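Local coordinates for protein minor fimbrium subunit Mfa5 (Porphyromonas gingivalis ATCC 33277, PDB 6TO1) that serves as an accessory subunit of the minor fimbriae, the surface pili that mediate biofilm formation and adhesion to host cells and other oral bacteria, at residues L325-E328 against P334-Y337; V278-S283 against P288-H293. All coordinates share one frame; numbering follows the deposited sequence.

Contact 2 comes first along the chain and closes before contact 1 opens; their centres lie about 8 Å apart. Contact 2 is a calcium-bound loop following helix 274-277, and contact 1 is the short hairpin of strands 326-327 and 336-338 at one margin of a small four-stranded mixed sheet. Both lie near one end of the elongated molecule and belong to the chain between strands 227-234 and 357-362, neighbours in the six-stranded mixed sheet that fits the von Willebrand factor A domain. Tyr337 OH sits 2.6 Å from Asn289 O and Tyr327 OH 2.8 Å from Asn289 ND2, probable hydrogen bonds that couple loop and hairpin.

Contact 1: residues L325-E328 against P334-Y337; sequences LVYE and PYYY
Tyr327 and Tyr337 face each other as an antiparallel non-hydrogen-bonded pair, their CA atoms 4.5 Å apart and their side chains on the same face of the sheet. The two rings meet obliquely, planes 39° apart, with Tyr327 CD1 3.6 Å from Tyr337 CE1. Tyr327 extends its ring anti to the backbone N, whereas Tyr337 turns CG beside its own N (chi1 -57°), bringing CD1 to within 3.5 Å of Tyr327 CA. The Tyr337 ring therefore rests against the opposite backbone as well as the opposite ring. Leu325 adds its CB and CD2, which both reach Tyr337 CB.

Around this aromatic pair the backbones are joined by the bond from Glu328 N to Tyr336 O, 3.0 Å long and fairly straight at 158°. Tyr337 CA makes a CA-H...O contact of 3.3 Å with Val326 O. Where the strands diverge, a water spans the gap, donating to Glu328 O and accepting from Tyr336 N.

Farther out, strand 296-298 bonds to the backbone of Tyr335 and Tyr337 through Lys296, and Phe318 meets the Tyr327 ring edge-to-face. The Glu328 carboxylate, on a chain bent at chi2, turns to Arg330 in a salt bridge and to Tyr338 OH. The chemistry is thus divided: carbon contacts join the ring of Tyr337 to the ring and backbone of Tyr327, while both hydroxyls find their partner in Asn289 of the neighbouring loop, which should limit how either ring can shift.

Contact 2: residues V278-S283 against P288-H293; sequences VSNNPS and PNYPTH. With CA (calcium ion), chain F.
A calcium-binding loop leaves helix 274-277 and folds back on itself here, so that residues 278-280 pack against a proline-rich return, Pro288 to Pro291. Val278, the first residue beyond the helix, carries the apolar part. Its CG2 reaches Pro291 CD end-on, at 3.6 Å; the valine and Pro288 side chains run past each other in opposite directions, CG1 nearest to Pro288 CG; and Val278 CB lies 3.8 Å from Tyr290 CE1. With CG1 anti to the backbone N (chi1 -178°), the two methyls are split between the two prolines. Ala270 of helix 262-272 and the Tyr337 ring also pack on this valine.

Asn280 crosses Pro288 at about a right angle, and its OD1 stands 3.6 Å from Pro288 CD while also binding the calcium. The hydroxyl of Tyr290 takes part in a bridge: a water in the plane of the ring, at its edge, lies 2.7 Å from Tyr290 OH and donates to Val278 O, tying the two arms of the loop where no direct hydrogen bond does. Ser279 O, pressed against Pro288 CG, is buried without a polar partner.

Asn281 O binds calcium at 2.2 Å and Asn280 OD1 at a longer 2.8 Å; Thr284 (O and OG1), Leu286 O and Asp319 OD2 complete the site. Asn281 gives the metal its backbone oxygen and uses its side chain in an Asx turn: Ser283 N donates to Asn281 OD1 over 3.0 Å, at 154° and tilted 34° from the carbonyl plane.

Contact 1: residues L325-E328 against P334-Y337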
loop_
_atom_site.group_PDB
_atom_site.type_symbol
_atom_site.label_atom_id
_atom_site.label_comp_id
_atom_site.label_asym_id
_atom_site.label_seq_id
_atom_site.Cartn_x
_atom_site.Cartn_y
_atom_site.Cartn_z
ATOM N N LEU A 325 -16.025 -44.319 20.091
ATOM C CA LEU A 325 -15.211 -44.684 21.244
ATOM C C LEU A 325 -14.553 -46.019 20.935
ATOM O O LEU A 325 -15.211 -46.934 20.415
ATOM C CB LEU A 325 -16.032 -44.794 22.516
ATOM C CG LEU A 325 -16.576 -43.485 23.094
ATOM C CD1 LEU A 325 -17.441 -43.848 24.300
ATOM C CD2 LEU A 325 -15.480 -42.511 23.432
ATOM N N VAL A 326 -13.259 -46.136 21.236
ATOM C CA VAL A 326 -12.527 -47.383 21.029
ATOM C C VAL A 326 -12.054 -47.897 22.384
ATOM O O VAL A 326 -11.184 -47.305 23.039
ATOM C CB VAL A 326 -11.358 -47.216 20.062
ATOM C CG1 VAL A 326 -10.729 -48.616 19.744
ATOM C CG2 VAL A 326 -11.801 -46.579 18.774
ATOM N N TYR A 327 -12.619 -49.017 22.797
ATOM C CA TYR A 327 -12.289 -49.630 24.073
ATOM C C TYR A 327 -10.814 -49.993 24.151
ATOM O O TYR A 327 -10.241 -50.508 23.191
ATOM C CB TYR A 327 -13.175 -50.875 24.229
ATOM C CG TYR A 327 -12.988 -51.665 25.482
ATOM C CD1 TYR A 327 -12.986 -51.055 26.720
ATOM C CD2 TYR A 327 -12.840 -53.057 25.419
ATOM C CE1 TYR A 327 -12.810 -51.811 27.882
ATOM C CE2 TYR A 327 -12.673 -53.807 26.557
ATOM C CZ TYR A 327 -12.665 -53.178 27.783
ATOM O OH TYR A 327 -12.502 -53.948 28.906
ATOM N N GLU A 328 -10.199 -49.688 25.298
ATOM C CA GLU A 328 -8.805 -50.010 25.609
ATOM C C GLU A 328 -8.828 -51.112 26.674
ATOM O O GLU A 328 -8.973 -50.826 27.875
ATOM C CB GLU A 328 -8.056 -48.770 26.109
ATOM C CG GLU A 328 -6.629 -49.022 26.585
ATOM C CD GLU A 328 -5.821 -49.893 25.638
ATOM O OE1 GLU A 328 -5.149 -49.353 24.724
ATOM O OE2 GLU A 328 -5.867 -51.132 25.804
ATOM N N PRO A 334 -13.030 -48.118 35.835
ATOM C CA PRO A 334 -14.362 -47.990 35.241
ATOM C C PRO A 334 -14.432 -47.936 33.734
ATOM O O PRO A 334 -15.493 -47.588 33.206
ATOM C CB PRO A 334 -14.863 -46.649 35.821
ATOM C CG PRO A 334 -13.596 -45.835 35.915
ATOM C CD PRO A 334 -12.526 -46.829 36.350
ATOM N N TYR A 335 -13.315 -48.281 33.087
ATOM C CA TYR A 335 -13.176 -48.529 31.659
ATOM C C TYR A 335 -12.776 -47.246 30.937
ATOM O O TYR A 335 -13.172 -46.124 31.314
ATOM C CB TYR A 335 -14.420 -49.160 31.050
ATOM C CG TYR A 335 -14.850 -50.386 31.797
ATOM C CD1 TYR A 335 -13.936 -51.388 32.118
ATOM C CD2 TYR A 335 -16.160 -50.535 32.217
ATOM C CE1 TYR A 335 -14.331 -52.510 32.845
ATOM C CE2 TYR A 335 -16.556 -51.653 32.954
ATOM C CZ TYR A 335 -15.637 -52.624 33.260
ATOM O OH TYR A 335 -16.059 -53.741 33.982
ATOM N N TYR A 336 -11.882 -47.444 29.958
ATOM C CA TYR A 336 -11.139 -46.396 29.268
ATOM C C TYR A 336 -11.328 -46.567 27.767
ATOM O O TYR A 336 -11.262 -47.689 27.257
ATOM C CB TYR A 336 -9.639 -46.465 29.605
ATOM C CG TYR A 336 -9.386 -46.207 31.049
ATOM C CD1 TYR A 336 -8.861 -45.001 31.464
ATOM C CD2 TYR A 336 -9.729 -47.151 32.019
ATOM C CE1 TYR A 336 -8.654 -44.732 32.805
ATOM C CE2 TYR A 336 -9.536 -46.883 33.359
ATOM C CZ TYR A 336 -8.998 -45.691 33.742
ATOM O OH TYR A 336 -8.792 -45.430 35.073
ATOM N N TYR A 337 -11.538 -45.448 27.060
ATOM C CA TYR A 337 -11.897 -45.486 25.647
ATOM C C TYR A 337 -11.159 -44.385 24.915
ATOM O O TYR A 337 -11.189 -43.231 25.362
ATOM C CB TYR A 337 -13.405 -45.283 25.429
ATOM C CG TYR A 337 -14.229 -46.288 26.172
ATOM C CD1 TYR A 337 -14.650 -47.455 25.553
ATOM C CD2 TYR A 337 -14.519 -46.102 27.504
ATOM C CE1 TYR A 337 -15.364 -48.405 26.238
ATOM C CE2 TYR A 337 -15.231 -47.048 28.203
ATOM C CZ TYR A 337 -15.647 -48.191 27.561
ATOM O OH TYR A 337 -16.361 -49.129 28.297
HETATM O O HOH W 1 -10.801 -50.117 29.757
#

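Contact 2: residues V278-S283 against P288-H293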
loop_
_atom_site.group_PDB
_atom_site.type_symbol
_atom_site.label_atom_id
_atom_site.label_comp_id
_atom_site.label_asym_id
_atom_site.label_seq_id
_atom_site.Cartn_x
_atom_site.Cartn_y
_atom_site.Cartn_z
ATOM N N VAL A 278 -19.578 -47.666 20.619
ATOM C CA VAL A 278 -18.416 -48.354 21.164
ATOM C C VAL A 278 -17.973 -49.457 20.211
ATOM O O VAL A 278 -18.750 -50.364 19.894
ATOM C CB VAL A 278 -18.706 -48.926 22.557
ATOM C CG1 VAL A 278 -17.480 -49.588 23.101
ATOM C CG2 VAL A 278 -19.180 -47.836 23.490
ATOM N N SER A 279 -16.703 -49.387 19.804
ATOM C CA SER A 279 -16.023 -50.402 19.013
ATOM C C SER A 279 -16.468 -51.814 19.361
ATOM O O SER A 279 -16.160 -52.316 20.449
ATOM C CB SER A 279 -14.515 -50.299 19.229
ATOM O OG SER A 279 -14.198 -50.498 20.597
ATOM N N ASN A 280 -17.146 -52.464 18.417
ATOM C CA ASN A 280 -17.459 -53.881 18.554
ATOM C C ASN A 280 -17.704 -54.497 17.183
ATOM O O ASN A 280 -18.424 -53.916 16.370
ATOM C CB ASN A 280 -18.686 -54.091 19.407
ATOM C CG ASN A 280 -19.078 -55.569 19.483
ATOM O OD1 ASN A 280 -18.229 -56.425 19.760
ATOM N ND2 ASN A 280 -20.342 -55.872 19.182
ATOM N N ASN A 281 -17.115 -55.672 16.934
ATOM C CA ASN A 281 -17.420 -56.439 15.730
ATOM C C ASN A 281 -18.594 -57.355 16.049
ATOM O O ASN A 281 -18.416 -58.316 16.801
ATOM C CB ASN A 281 -16.221 -57.260 15.281
ATOM C CG ASN A 281 -16.435 -57.901 13.913
ATOM O OD1 ASN A 281 -17.570 -58.171 13.504
ATOM N ND2 ASN A 281 -15.348 -58.130 13.196
ATOM N N PRO A 282 -19.797 -57.090 15.536
ATOM C CA PRO A 282 -20.956 -57.910 15.941
ATOM C C PRO A 282 -20.828 -59.361 15.528
ATOM O O PRO A 282 -21.539 -60.211 16.082
ATOM C CB PRO A 282 -22.144 -57.228 15.242
ATOM C CG PRO A 282 -21.545 -56.491 14.085
ATOM C CD PRO A 282 -20.145 -56.090 14.507
ATOM N N SER A 283 -19.922 -59.672 14.598
ATOM C CA SER A 283 -19.747 -61.026 14.097
ATOM C C SER A 283 -18.908 -61.902 15.015
ATOM O O SER A 283 -18.994 -63.129 14.919
ATOM C CB SER A 283 -19.089 -60.976 12.718
ATOM O OG SER A 283 -19.945 -60.376 11.766
ATOM N N PRO A 288 -16.681 -55.612 23.978
ATOM C CA PRO A 288 -16.058 -54.669 24.909
ATOM C C PRO A 288 -16.872 -54.578 26.190
ATOM O O PRO A 288 -18.039 -54.951 26.233
ATOM C CB PRO A 288 -16.092 -53.344 24.138
ATOM C CG PRO A 288 -17.321 -53.460 23.294
ATOM C CD PRO A 288 -17.434 -54.932 22.906
ATOM N N ASN A 289 -16.233 -54.090 27.247
ATOM C CA ASN A 289 -16.981 -53.502 28.347
ATOM C C ASN A 289 -17.532 -52.148 27.907
ATOM O O ASN A 289 -16.863 -51.402 27.186
ATOM C CB ASN A 289 -16.085 -53.338 29.563
ATOM C CG ASN A 289 -15.851 -54.659 30.262
ATOM O OD1 ASN A 289 -16.734 -55.184 30.917
ATOM N ND2 ASN A 289 -14.660 -55.194 30.128
ATOM N N TYR A 290 -18.751 -51.832 28.340
ATOM C CA TYR A 290 -19.396 -50.603 27.888
ATOM C C TYR A 290 -19.349 -49.502 28.946
ATOM O O TYR A 290 -19.234 -49.771 30.147
ATOM C CB TYR A 290 -20.844 -50.909 27.490
ATOM C CG TYR A 290 -20.930 -51.663 26.187
ATOM C CD1 TYR A 290 -20.984 -50.991 24.976
ATOM C CD2 TYR A 290 -20.921 -53.054 26.162
ATOM C CE1 TYR A 290 -21.026 -51.679 23.772
ATOM C CE2 TYR A 290 -20.985 -53.741 24.968
ATOM C CZ TYR A 290 -21.034 -53.057 23.784
ATOM O OH TYR A 290 -21.079 -53.726 22.593
ATOM N N PRO A 291 -19.393 -48.243 28.519
ATOM C CA PRO A 291 -19.123 -47.134 29.441
ATOM C C PRO A 291 -20.296 -46.781 30.345
ATOM O O PRO A 291 -21.463 -47.040 30.048
ATOM C CB PRO A 291 -18.798 -45.958 28.513
ATOM C CG PRO A 291 -19.411 -46.321 27.215
ATOM C CD PRO A 291 -19.384 -47.806 27.114
ATOM N N THR A 292 -19.933 -46.186 31.468
ATOM C CA THR A 292 -20.845 -45.616 32.443
ATOM C C THR A 292 -20.432 -44.175 32.701
ATOM O O THR A 292 -19.449 -43.672 32.140
ATOM C CB THR A 292 -20.818 -46.411 33.754
ATOM O OG1 THR A 292 -19.556 -46.187 34.404
ATOM C CG2 THR A 292 -21.035 -47.880 33.501
ATOM N N HIS A 293 -21.177 -43.489 33.590
ATOM C CA HIS A 293 -20.825 -42.106 33.878
ATOM C C HIS A 293 -19.432 -41.960 34.475
ATOM O O HIS A 293 -18.871 -40.855 34.449
ATOM C CB HIS A 293 -21.864 -41.481 34.823
ATOM C CG HIS A 293 -23.146 -41.119 34.145
ATOM N ND1 HIS A 293 -23.216 -40.164 33.153
ATOM C CD2 HIS A 293 -24.404 -41.592 34.304
ATOM C CE1 HIS A 293 -24.460 -40.074 32.720
ATOM N NE2 HIS A 293 -25.204 -40.919 33.413
HETATM CA CA CA F . -17.581 -58.932 18.732
HETATM O O HOH W 2 -20.887 -52.008 20.510
#